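Local coordinates for protein endosialidase (Enterobacteria phage phi92, PDB 4HIZ) that cleaves polysialic acid as a trimeric phage endosialidase, hydrolysing alpha-2,8 and alpha-2,9 linkages between its sialic acid units, at residues Ala103-His107 / Lys504-Tyr508; Gly197-Ile203 / Thr242-Ala248; Lys211-Ala215 / Asp268-Glu272; Asn392-Thr397 / Glu419-Glu424. One frame throughout, in Å; residues are numbered along the deposited sequence. Where two conformers were deposited one is given.

Interaction 1: residues Ala103-His107 / Lys504-Tyr508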
loop_
_atom_site.group_PDB
_atom_site.type_symbol
_atom_site.label_atom_id
_atom_site.label_comp_id
_atom_site.label_asym_id
_atom_site.label_seq_id
_atom_site.Cartn_x
_atom_site.Cartn_y
_atom_site.Cartn_z
ATOM N N ALA A 103 -3.299 -5.833 18.760
ATOM C CA ALA A 103 -4.105 -5.262 17.680
ATOM C C ALA A 103 -5.535 -5.690 17.926
ATOM O O ALA A 103 -5.869 -6.869 17.793
ATOM C CB ALA A 103 -3.614 -5.818 16.318
ATOM N N GLY A 104 -6.390 -4.745 18.283
ATOM C CA GLY A 104 -7.778 -5.093 18.594
ATOM C C GLY A 104 -8.709 -3.964 18.189
ATOM O O GLY A 104 -8.526 -3.355 17.109
ATOM N N GLU A 105 -9.688 -3.660 19.031
ATOM C CA GLU A 105 -10.667 -2.646 18.665
ATOM C C GLU A 105 -10.989 -1.690 19.828
ATOM O O GLU A 105 -11.628 -0.667 19.628
ATOM C CB GLU A 105 -11.969 -3.292 18.185
ATOM C CG GLU A 105 -12.730 -3.978 19.375
ATOM C CD GLU A 105 -13.957 -4.772 18.932
ATOM O OE1 GLU A 105 -13.910 -5.366 17.820
ATOM O OE2 GLU A 105 -14.964 -4.800 19.708
ATOM N N ARG A 106 -10.564 -2.041 21.051
ATOM C CA ARG A 106 -10.930 -1.269 22.240
ATOM C C ARG A 106 -10.047 -1.685 23.415
ATOM O O ARG A 106 -9.224 -2.582 23.301
ATOM C CB ARG A 106 -12.395 -1.548 22.611
ATOM C CG ARG A 106 -12.609 -2.975 23.152
ATOM C CD ARG A 106 -14.055 -3.186 23.579
ATOM N NE ARG A 106 -14.894 -3.467 22.403
ATOM C CZ ARG A 106 -16.191 -3.192 22.328
ATOM N NH1 ARG A 106 -16.791 -2.577 23.329
ATOM N NH2 ARG A 106 -16.876 -3.494 21.239
ATOM N N HIS A 107 -10.239 -1.025 24.547
ATOM C CA HIS A 107 -9.563 -1.414 25.782
ATOM C C HIS A 107 -10.250 -2.644 26.324
ATOM O O HIS A 107 -11.034 -2.573 27.258
ATOM C CB HIS A 107 -9.573 -0.250 26.791
ATOM C CG HIS A 107 -8.617 0.839 26.416
ATOM N ND1 HIS A 107 -7.696 1.366 27.299
ATOM C CD2 HIS A 107 -8.424 1.485 25.233
ATOM C CE1 HIS A 107 -6.967 2.283 26.665
ATOM N NE2 HIS A 107 -7.400 2.378 25.420
ATOM N N LYS A 504 -20.203 -0.489 17.133
ATOM C CA LYS A 504 -19.639 -1.847 17.006
ATOM C C LYS A 504 -18.100 -1.887 16.897
ATOM O O LYS A 504 -17.512 -2.958 17.022
ATOM C CB LYS A 504 -20.241 -2.595 15.811
ATOM C CG LYS A 504 -21.710 -2.989 15.957
ATOM C CD LYS A 504 -22.204 -3.730 14.706
ATOM C CE LYS A 504 -23.717 -3.873 14.701
ATOM N NZ LYS A 504 -24.169 -4.822 13.647
ATOM N N LYS A 505 -17.484 -0.724 16.704
ATOM C CA LYS A 505 -16.023 -0.571 16.663
ATOM C C LYS A 505 -15.366 -1.298 15.495
ATOM O O LYS A 505 -14.204 -1.749 15.591
ATOM C CB LYS A 505 -15.387 -0.993 18.008
ATOM C CG LYS A 505 -15.853 -0.018 19.134
ATOM C CD LYS A 505 -15.105 -0.246 20.426
ATOM C CE LYS A 505 -15.580 0.743 21.521
ATOM N NZ LYS A 505 -14.914 2.085 21.440
ATOM N N LEU A 506 -16.085 -1.401 14.385
ATOM C CA LEU A 506 -15.507 -2.031 13.196
ATOM C C LEU A 506 -14.309 -1.241 12.662
ATOM O O LEU A 506 -14.442 -0.074 12.299
ATOM C CB LEU A 506 -16.556 -2.143 12.072
ATOM C CG LEU A 506 -17.875 -2.853 12.447
ATOM C CD1 LEU A 506 -18.839 -2.777 11.247
ATOM C CD2 LEU A 506 -17.588 -4.300 12.802
ATOM N N TRP A 507 -13.166 -1.896 12.551
ATOM C CA TRP A 507 -11.956 -1.208 12.117
ATOM C C TRP A 507 -12.059 -0.770 10.662
ATOM O O TRP A 507 -11.440 0.209 10.291
ATOM C CB TRP A 507 -10.709 -2.109 12.341
ATOM C CG TRP A 507 -10.945 -3.534 11.945
ATOM C CD1 TRP A 507 -10.824 -4.090 10.698
ATOM C CD2 TRP A 507 -11.371 -4.589 12.812
ATOM N NE1 TRP A 507 -11.147 -5.445 10.741
ATOM C CE2 TRP A 507 -11.497 -5.759 12.029
ATOM C CE3 TRP A 507 -11.685 -4.648 14.178
ATOM C CZ2 TRP A 507 -11.890 -6.985 12.562
ATOM C CZ3 TRP A 507 -12.069 -5.870 14.716
ATOM C CH2 TRP A 507 -12.172 -7.025 13.913
ATOM N N TYR A 508 -12.850 -1.477 9.864
ATOM C CA TYR A 508 -12.861 -1.202 8.437
ATOM C C TYR A 508 -13.855 -0.135 8.050
ATOM O O TYR A 508 -13.945 0.225 6.871
ATOM C CB TYR A 508 -13.113 -2.493 7.657
ATOM C CG TYR A 508 -14.359 -3.275 8.101
ATOM C CD1 TYR A 508 -15.636 -2.909 7.677
ATOM C CD2 TYR A 508 -14.238 -4.436 8.848
ATOM C CE1 TYR A 508 -16.757 -3.658 8.047
ATOM C CE2 TYR A 508 -15.351 -5.182 9.217
ATOM C CZ TYR A 508 -16.605 -4.792 8.797
ATOM O OH TYR A 508 -17.719 -5.527 9.136
HETATM O O HOH W 1 -12.112 1.727 21.150
HETATM O O HOH W 2 -15.773 -4.894 15.951
#

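Interaction 2: residues Gly197-Ile203 / Thr242-Ala248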
loop_
_atom_site.group_PDB
_atom_site.type_symbol
_atom_site.label_atom_id
_atom_site.label_comp_id
_atom_site.label_asym_id
_atom_site.label_seq_id
_atom_site.Cartn_x
_atom_site.Cartn_y
_atom_site.Cartn_z
ATOM N N GLY A 197 25.269 -47.862 12.025
ATOM C CA GLY A 197 24.173 -48.693 12.494
ATOM C C GLY A 197 23.111 -47.922 13.275
ATOM O O GLY A 197 22.021 -48.454 13.551
ATOM N N SER A 198 23.425 -46.691 13.668
ATOM C CA SER A 198 22.497 -45.884 14.466
ATOM C C SER A 198 21.619 -44.972 13.625
ATOM O O SER A 198 22.046 -44.480 12.582
ATOM C CB SER A 198 23.287 -45.006 15.435
ATOM O OG SER A 198 22.406 -44.257 16.272
ATOM N N THR A 199 20.413 -44.701 14.102
ATOM C CA THR A 199 19.595 -43.644 13.499
ATOM C C THR A 199 19.627 -42.367 14.329
ATOM O O THR A 199 18.823 -41.479 14.114
ATOM C CB THR A 199 18.122 -44.054 13.374
ATOM O OG1 THR A 199 17.602 -44.381 14.677
ATOM C CG2 THR A 199 17.958 -45.245 12.428
ATOM N N THR A 200 20.536 -42.267 15.289
ATOM C CA THR A 200 20.620 -41.050 16.104
ATOM C C THR A 200 21.843 -40.251 15.705
ATOM O O THR A 200 22.953 -40.773 15.747
ATOM C CB THR A 200 20.782 -41.400 17.581
ATOM O OG1 THR A 200 19.691 -42.222 17.981
ATOM C CG2 THR A 200 20.809 -40.145 18.438
ATOM N N ALA A 201 21.657 -38.991 15.329
ATOM C CA ALA A 201 22.804 -38.113 15.092
ATOM C C ALA A 201 22.899 -37.172 16.283
ATOM O O ALA A 201 21.902 -36.579 16.685
ATOM C CB ALA A 201 22.634 -37.311 13.774
ATOM N N THR A 202 24.087 -37.040 16.854
ATOM C CA THR A 202 24.293 -36.121 17.966
ATOM C C THR A 202 24.869 -34.824 17.438
ATOM O O THR A 202 25.835 -34.845 16.673
ATOM C CB THR A 202 25.234 -36.776 18.991
ATOM O OG1 THR A 202 24.608 -37.976 19.448
ATOM C CG2 THR A 202 25.489 -35.838 20.158
ATOM N N ILE A 203 24.247 -33.708 17.820
ATOM C CA ILE A 203 24.636 -32.403 17.338
ATOM C C ILE A 203 25.095 -31.522 18.481
ATOM O O ILE A 203 24.336 -31.251 19.411
ATOM C CB ILE A 203 23.430 -31.692 16.716
ATOM C CG1 ILE A 203 22.587 -32.649 15.837
ATOM C CG2 ILE A 203 23.879 -30.400 16.023
ATOM C CD1 ILE A 203 23.292 -33.207 14.628
ATOM N N THR A 242 19.901 -34.210 19.829
ATOM C CA THR A 242 19.945 -35.204 18.756
ATOM C C THR A 242 18.792 -35.012 17.772
ATOM O O THR A 242 17.771 -34.378 18.081
ATOM C CB THR A 242 19.846 -36.657 19.289
ATOM O OG1 THR A 242 18.531 -36.876 19.838
ATOM C CG2 THR A 242 20.977 -36.959 20.334
ATOM N N VAL A 243 18.965 -35.613 16.604
ATOM C CA VAL A 243 17.916 -35.715 15.593
ATOM C C VAL A 243 17.890 -37.176 15.133
ATOM O O VAL A 243 18.908 -37.906 15.244
ATOM C CB VAL A 243 18.134 -34.733 14.387
ATOM C CG1 VAL A 243 18.112 -33.283 14.882
ATOM C CG2 VAL A 243 19.455 -35.010 13.630
ATOM N N THR A 244 16.747 -37.610 14.632
ATOM C CA THR A 244 16.622 -38.974 14.134
ATOM C C THR A 244 16.713 -39.056 12.610
ATOM O O THR A 244 16.013 -38.335 11.908
ATOM C CB THR A 244 15.285 -39.564 14.574
ATOM O OG1 THR A 244 15.207 -39.516 15.997
ATOM C CG2 THR A 244 15.154 -41.029 14.137
ATOM N N LEU A 245 17.570 -39.952 12.114
ATOM C CA LEU A 245 17.802 -40.159 10.693
ATOM C C LEU A 245 16.718 -41.025 10.086
ATOM O O LEU A 245 16.166 -41.891 10.755
ATOM C CB LEU A 245 19.152 -40.864 10.491
ATOM C CG LEU A 245 20.385 -40.204 11.111
ATOM C CD1 LEU A 245 21.649 -41.003 10.765
ATOM C CD2 LEU A 245 20.528 -38.768 10.627
ATOM N N ALA A 246 16.447 -40.816 8.800
ATOM C CA ALA A 246 15.450 -41.598 8.084
ATOM C C ALA A 246 15.907 -43.047 7.921
ATOM O O ALA A 246 15.087 -43.958 7.833
ATOM C CB ALA A 246 15.155 -40.963 6.727
ATOM N N ARG A 247 17.215 -43.265 7.865
ATOM C CA ARG A 247 17.731 -44.630 7.877
ATOM C C ARG A 247 19.074 -44.710 8.592
ATOM O O ARG A 247 19.769 -43.707 8.719
ATOM C CB ARG A 247 17.810 -45.210 6.466
ATOM C CG ARG A 247 18.580 -44.398 5.495
ATOM C CD ARG A 247 18.413 -44.980 4.085
ATOM N NE ARG A 247 19.429 -44.498 3.156
ATOM C CZ ARG A 247 20.556 -45.148 2.879
ATOM N NH1 ARG A 247 20.816 -46.312 3.461
ATOM N NH2 ARG A 247 21.424 -44.634 2.018
ATOM N N ALA A 248 19.417 -45.902 9.074
ATOM C CA ALA A 248 20.622 -46.089 9.872
ATOM C C ALA A 248 21.874 -45.721 9.086
ATOM O O ALA A 248 21.989 -46.028 7.885
ATOM C CB ALA A 248 20.724 -47.542 10.360
#

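Interaction 3: residues Lys211-Ala215 / Asp268-Glu272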
loop_
_atom_site.group_PDB
_atom_site.type_symbol
_atom_site.label_atom_id
_atom_site.label_comp_id
_atom_site.label_asym_id
_atom_site.label_seq_id
_atom_site.Cartn_x
_atom_site.Cartn_y
_atom_site.Cartn_z
ATOM N N LYS A 211 14.118 -27.559 22.429
ATOM C CA LYS A 211 13.398 -28.588 23.160
ATOM C C LYS A 211 12.978 -29.677 22.200
ATOM O O LYS A 211 12.950 -29.468 20.979
ATOM C CB LYS A 211 12.165 -27.994 23.842
ATOM C CG LYS A 211 12.514 -27.035 24.984
ATOM C CD LYS A 211 11.277 -26.347 25.535
ATOM C CE LYS A 211 11.613 -25.611 26.851
ATOM N NZ LYS A 211 11.431 -26.478 28.087
ATOM N N VAL A 212 12.690 -30.857 22.737
ATOM C CA VAL A 212 12.171 -31.931 21.908
ATOM C C VAL A 212 10.947 -31.468 21.102
ATOM O O VAL A 212 10.014 -30.831 21.652
ATOM C CB VAL A 212 11.775 -33.129 22.783
ATOM C CG1 VAL A 212 11.082 -34.191 21.941
ATOM C CG2 VAL A 212 13.019 -33.704 23.465
ATOM N N GLY A 213 10.954 -31.786 19.809
ATOM C CA GLY A 213 9.864 -31.415 18.928
ATOM C C GLY A 213 10.131 -30.122 18.186
ATOM O O GLY A 213 9.415 -29.816 17.207
ATOM N N ASP A 214 11.133 -29.354 18.619
ATOM C CA ASP A 214 11.432 -28.082 17.900
ATOM C C ASP A 214 11.925 -28.374 16.486
ATOM O O ASP A 214 12.557 -29.401 16.224
ATOM C CB ASP A 214 12.420 -27.208 18.684
ATOM C CG ASP A 214 11.759 -26.504 19.852
ATOM O OD1 ASP A 214 10.502 -26.475 19.899
ATOM O OD2 ASP A 214 12.486 -25.954 20.717
ATOM N N ALA A 215 11.607 -27.462 15.575
ATOM C CA ALA A 215 11.863 -27.630 14.145
ATOM C C ALA A 215 13.141 -26.919 13.759
ATOM O O ALA A 215 13.334 -25.749 14.133
ATOM C CB ALA A 215 10.689 -27.016 13.372
ATOM N N ASP A 268 7.567 -23.173 12.485
ATOM C CA ASP A 268 7.192 -24.587 12.436
ATOM C C ASP A 268 7.336 -25.294 13.782
ATOM O O ASP A 268 7.048 -26.486 13.895
ATOM C CB ASP A 268 8.052 -25.330 11.388
ATOM C CG ASP A 268 7.792 -24.844 9.975
ATOM O OD1 ASP A 268 6.682 -24.340 9.684
ATOM O OD2 ASP A 268 8.706 -24.982 9.149
ATOM N N SER A 269 7.805 -24.589 14.798
ATOM C CA SER A 269 8.012 -25.251 16.101
ATOM C C SER A 269 6.766 -25.102 16.965
ATOM O O SER A 269 6.263 -24.024 17.114
ATOM C CB SER A 269 9.208 -24.613 16.830
ATOM O OG SER A 269 10.427 -24.810 16.117
ATOM N N PRO A 270 6.262 -26.192 17.542
ATOM C CA PRO A 270 5.113 -26.011 18.444
ATOM C C PRO A 270 5.451 -25.099 19.609
ATOM O O PRO A 270 6.586 -25.120 20.099
ATOM C CB PRO A 270 4.821 -27.430 18.954
ATOM C CG PRO A 270 5.970 -28.264 18.542
ATOM C CD PRO A 270 6.612 -27.609 17.339
ATOM N N TRP A 271 4.478 -24.317 20.064
ATOM C CA TRP A 271 4.685 -23.549 21.280
ATOM C C TRP A 271 4.716 -24.525 22.465
ATOM O O TRP A 271 3.896 -25.419 22.544
ATOM C CB TRP A 271 3.532 -22.586 21.482
ATOM C CG TRP A 271 3.459 -21.417 20.527
ATOM C CD1 TRP A 271 2.632 -21.294 19.448
ATOM C CD2 TRP A 271 4.172 -20.178 20.636
ATOM N NE1 TRP A 271 2.806 -20.044 18.850
ATOM C CE2 TRP A 271 3.720 -19.336 19.588
ATOM C CE3 TRP A 271 5.124 -19.683 21.544
ATOM C CZ2 TRP A 271 4.219 -18.048 19.398
ATOM C CZ3 TRP A 271 5.604 -18.399 21.371
ATOM C CH2 TRP A 271 5.144 -17.587 20.303
ATOM N N GLU A 272 5.666 -24.333 23.353
ATOM C CA GLU A 272 5.552 -24.967 24.683
ATOM C C GLU A 272 4.624 -24.082 25.476
ATOM O O GLU A 272 4.855 -22.888 25.555
ATOM C CB GLU A 272 6.914 -24.985 25.346
ATOM C CG GLU A 272 6.810 -25.520 26.784
ATOM C CD GLU A 272 8.052 -25.192 27.596
ATOM O OE1 GLU A 272 8.417 -23.980 27.729
ATOM O OE2 GLU A 272 8.684 -26.154 28.053
HETATM O O HOH W 3 9.007 -25.036 21.565
#

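Interaction 4: residues Asn392-Thr397 / Glu419-Glu424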
loop_
_atom_site.group_PDB
_atom_site.type_symbol
_atom_site.label_atom_id
_atom_site.label_comp_id
_atom_site.label_asym_id
_atom_site.label_seq_id
_atom_site.Cartn_x
_atom_site.Cartn_y
_atom_site.Cartn_z
ATOM N N ASN A 392 5.563 14.581 43.317
ATOM C CA ASN A 392 4.455 15.137 42.542
ATOM C C ASN A 392 3.490 14.120 41.900
ATOM O O ASN A 392 2.849 14.441 40.901
ATOM C CB ASN A 392 4.953 16.150 41.506
ATOM C CG ASN A 392 5.659 17.339 42.144
ATOM O OD1 ASN A 392 6.770 17.712 41.747
ATOM N ND2 ASN A 392 5.001 17.961 43.096
ATOM N N ASN A 393 3.356 12.935 42.506
ATOM C CA ASN A 393 2.283 11.977 42.168
ATOM C C ASN A 393 2.268 11.635 40.670
ATOM O O ASN A 393 1.279 11.886 39.973
ATOM C CB ASN A 393 0.884 12.505 42.582
ATOM C CG ASN A 393 0.796 12.885 44.058
ATOM O OD1 ASN A 393 1.723 12.648 44.844
ATOM N ND2 ASN A 393 -0.350 13.461 44.453
ATOM N N VAL A 394 3.375 11.098 40.163
ATOM C CA VAL A 394 3.422 10.683 38.754
ATOM C C VAL A 394 2.425 9.524 38.616
ATOM O O VAL A 394 2.452 8.569 39.395
ATOM C CB VAL A 394 4.862 10.285 38.340
ATOM C CG1 VAL A 394 4.922 9.810 36.873
ATOM C CG2 VAL A 394 5.858 11.497 38.553
ATOM N N HIS A 395 1.522 9.623 37.641
ATOM C CA HIS A 395 0.397 8.702 37.560
ATOM C C HIS A 395 -0.054 8.434 36.115
ATOM O O HIS A 395 0.255 9.211 35.190
ATOM C CB HIS A 395 -0.777 9.234 38.418
ATOM C CG HIS A 395 -1.322 10.537 37.924
ATOM N ND1 HIS A 395 -0.679 11.738 38.122
ATOM C CD2 HIS A 395 -2.457 10.824 37.245
ATOM C CE1 HIS A 395 -1.390 12.716 37.577
ATOM N NE2 HIS A 395 -2.474 12.185 37.037
ATOM N N HIS A 396 -0.748 7.313 35.945
ATOM C CA HIS A 396 -1.449 6.898 34.718
ATOM C C HIS A 396 -0.559 6.335 33.647
ATOM O O HIS A 396 -1.061 5.858 32.601
ATOM C CB HIS A 396 -2.303 8.024 34.086
ATOM C CG HIS A 396 -3.517 8.380 34.876
ATOM N ND1 HIS A 396 -3.968 7.646 35.959
ATOM C CD2 HIS A 396 -4.390 9.401 34.718
ATOM C CE1 HIS A 396 -5.060 8.219 36.448
ATOM N NE2 HIS A 396 -5.337 9.284 35.711
ATOM N N THR A 397 0.746 6.390 33.897
ATOM C CA THR A 397 1.702 5.890 32.894
ATOM C C THR A 397 2.619 4.847 33.517
ATOM O O THR A 397 3.097 5.021 34.654
ATOM C CB THR A 397 2.520 7.057 32.245
ATOM O OG1 THR A 397 3.398 6.533 31.239
ATOM C CG2 THR A 397 3.383 7.816 33.253
ATOM N N GLU A 419 -2.492 16.206 32.242
ATOM C CA GLU A 419 -2.735 15.246 33.333
ATOM C C GLU A 419 -1.465 14.874 34.082
ATOM O O GLU A 419 -1.530 14.246 35.150
ATOM C CB GLU A 419 -3.408 13.967 32.816
ATOM C CG GLU A 419 -4.755 14.210 32.204
ATOM C CD GLU A 419 -5.438 12.930 31.740
ATOM O OE1 GLU A 419 -4.892 11.819 31.947
ATOM O OE2 GLU A 419 -6.548 13.031 31.184
ATOM N N TRP A 420 -0.304 15.246 33.545
ATOM C CA TRP A 420 0.954 14.733 34.133
ATOM C C TRP A 420 1.163 15.191 35.587
ATOM O O TRP A 420 1.521 14.393 36.491
ATOM C CB TRP A 420 2.161 15.198 33.311
ATOM C CG TRP A 420 3.471 14.623 33.797
ATOM C CD1 TRP A 420 4.341 15.224 34.650
ATOM C CD2 TRP A 420 4.090 13.381 33.392
ATOM N NE1 TRP A 420 5.445 14.415 34.851
ATOM C CE2 TRP A 420 5.322 13.290 34.068
ATOM C CE3 TRP A 420 3.700 12.331 32.556
ATOM C CZ2 TRP A 420 6.177 12.177 33.938
ATOM C CZ3 TRP A 420 4.555 11.240 32.401
ATOM C CH2 TRP A 420 5.773 11.169 33.098
ATOM N N GLU A 421 0.979 16.480 35.806
ATOM C CA GLU A 421 1.295 17.062 37.115
ATOM C C GLU A 421 0.405 16.524 38.227
ATOM O O GLU A 421 -0.782 16.241 38.032
ATOM C CB GLU A 421 1.161 18.592 37.058
ATOM C CG GLU A 421 2.209 19.306 36.148
ATOM C CD GLU A 421 1.787 19.502 34.694
ATOM O OE1 GLU A 421 0.889 18.771 34.193
ATOM O OE2 GLU A 421 2.388 20.416 34.072
ATOM N N GLY A 422 1.005 16.393 39.395
ATOM C CA GLY A 422 0.290 15.876 40.554
ATOM C C GLY A 422 -0.921 16.735 40.862
ATOM O O GLY A 422 -0.851 17.965 40.778
ATOM N N GLN A 423 -2.010 16.051 41.208
ATOM C CA GLN A 423 -3.305 16.612 41.583
ATOM C C GLN A 423 -4.157 17.071 40.398
ATOM O O GLN A 423 -5.349 17.312 40.572
ATOM C CB GLN A 423 -3.199 17.726 42.654
ATOM C CG GLN A 423 -2.551 17.284 43.990
ATOM C CD GLN A 423 -3.437 16.362 44.829
ATOM O OE1 GLN A 423 -4.610 16.168 44.522
ATOM N NE2 GLN A 423 -2.869 15.785 45.899
ATOM N N GLU A 424 -3.568 17.188 39.205
ATOM C CA GLU A 424 -4.348 17.617 38.054
ATOM C C GLU A 424 -5.432 16.616 37.716
ATOM O O GLU A 424 -5.223 15.401 37.826
ATOM C CB GLU A 424 -3.445 17.808 36.830
ATOM C CG GLU A 424 -2.577 19.013 36.946
ATOM C CD GLU A 424 -3.400 20.283 37.080
ATOM O OE1 GLU A 424 -4.189 20.602 36.154
ATOM O OE2 GLU A 424 -3.244 20.978 38.098
HETATM O O HOH W 4 3.585 14.391 38.255
HETATM O O HOH W 5 2.130 11.789 35.800
HETATM O O HOH W 6 -0.657 11.663 34.120
HETATM O O HOH W 7 -4.922 13.220 36.033
#

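Interaction 1: residues Ala103-His107 / Lys504-Tyr508
Two ordered waters carry the polar link between these segments. Water 1 donates to Glu-105 O (2.9 Å) and accepts from Lys-505 NZ (2.8 Å). Water 2 donates to both Glu-105 OE1 (2.7 Å) and Lys-504 O (2.8 Å). Lys-505 NZ is also bonded to Ser-498, and Glu-105 OE1 to Asn-111.

Within the first segment, Arg-106 NH2 forms a salt bridge with Glu-105 OE2 at 2.8 Å. This holds the guanidinium beside the Lys-505 chain, whose CD lies over one of its faces, 3.7 Å from Arg-106 CZ.

The contact joins two loops of the catalytic beta-propeller. One leaves strand 96-104; the other precedes strand 516-523 and runs near a bound sialic acid, about 6 Å from the Lys-505 side chain.

Van der Waals packing completes the interface. Lys-505 CD meets Glu-105 O at 3.6 Å. Trp-507 turns its ring edge to Glu-105, with Trp-507 CZ3 3.6 Å from Glu-105 OE1, while the ring stacks on Phe-81 and meets His-578 of a second subunit.

Interaction 2: residues Gly197-Ile203 / Thr242-Ala248
Gly-197 opens the first segment with a positive phi (89°), a conformation that suits glycine. Its O touches Ala-248 CB at 3.6 Å. Ser-198 follows and forms an ST turn, its OG accepting from Thr-200 N at 2.9 Å. Its carbonyl makes a CA-H...O contact, Ser-198 O to Ala-248 CA at 3.5 Å.

At Thr-199 the chains come into bonding register. Thr-199 O accepts from Leu-245 N at 2.8 Å, and Thr-199 CG2 packs 3.7 Å from Ala-248 N. Thr-200 then faces Thr-244 as an antiparallel non-hydrogen-bonded pair. Its CG2 also meets Thr-242 CG2 diagonally at 3.7 Å.

Ala-201 and Val-243 form the hydrogen-bonded pair. Ala-201 N donates to Val-243 O at 3.0 Å, and Val-243 N returns the bond to Ala-201 O at 3.1 Å. On this face Ala-201 CB lies 3.9 Å from Val-243 CG2 and 4.1 Å from Leu-245 CD2. Thr-202 pairs with Thr-242, back on the threonine face. Ile-203 adds its CD1 near Val-243 CG2, at 4.4 Å.

The two strands are neighbours in an antiparallel sheet inserted in the propeller sequence between strands 172-181 and 272-275. Strand 192-194 flanks 200-204, and strand 230-237 flanks 240-244.

Interaction 3: residues Lys211-Ala215 / Asp268-Glu272
Residues Lys-211 to Asp-214 form a type II beta turn, closed by Asp-214 N to Lys-211 O at 3.0 Å. Gly-213 sits at its third position with a positive phi (95°), where a CB would strike the preceding carbonyl. The turn leads into strand 215-219 of the inserted sheet. After Asp-268, residues 269-271 run extended into strand 272-275, the edge of a four-stranded sheet of the propeller. The backbones come closest at Asp-214 and Ser-269, with CA atoms 4.8 Å apart.

Ser-269 OG accepts from Ala-215 N at 3.0 Å and is also bonded to Arg-265. Ala-215 CB packs on Asp-268 CB at 3.7 Å, and Pro-270 CD rests 3.6 Å from Gly-213 O.

At the far end Lys-211 NZ forms a salt bridge with Glu-272 OE2 at 2.8 Å. The lysine also makes a cation-pi contact with Tyr-328. Asp-214 OD2 accepts from Lys-211 N at 2.9 Å and pairs with Arg-157. Water 3 donates to Asp-214 OD1 (2.7 Å) and to Pro-270 O (2.8 Å).

Interaction 4: residues Asn392-Thr397 / Glu419-Glu424
The Trp-420 indole packs against Val-394 and Thr-397. Trp-420 CZ2 is 4.0 Å from Val-394 CG1, and Trp-420 CZ3 is 3.7 Å from Thr-397 CG2.

The His-395 ring lies against the second segment at Glu-419 to Glu-421. Its ND1 donates to Asn-393 O at 2.7 Å, and its ring edge faces Glu-421 O, 3.6 Å from His-395 CE1.

Both segments are loops of the beta-propeller. One links strand 386-389 to 401-404, and so the sheet ending in 386-389 to the one that begins with 401-404. The other joins 407-413 to 435-442. It holds a type II beta turn from Glu-421 to Glu-424. Gly-422 fits tightly here: Asn-392 O is 3.0 Å from Gly-422 CA, and a CB would clash with that oxygen.

Waters supply the polar links. Water 4 donates to Asn-392 O and Trp-420 O, each at 2.7 Å. Water 5 accepts from His-395 N at 2.9 Å and lies 2.8 Å from Trp-420 O. Water 7 sits 2.8 Å from both His-395 NE2 and Glu-424 O. Glu-421 is paired with Arg-435 and Arg-55.

How the interactions relate
All four contacts belong to the catalytic beta-propeller part of the chain, and none touches another. Interaction 1 joins chain parts about 400 residues apart, and the other three are nested within its span. Interactions 2 and 3 interlock along the sequence. Their nearest atoms are about 7 Å apart, one within the inserted sheet and the other where it meets the propeller. Interaction 4 comes later in the chain, on the opposite side of its centre, with its centre about 62 Å from that of interaction 2. Bound sugars lie near three contacts. Lys-505 and Arg-247 side chains are each about 6 Å from a sialic acid, and Glu-272 about 8 Å from a glucose.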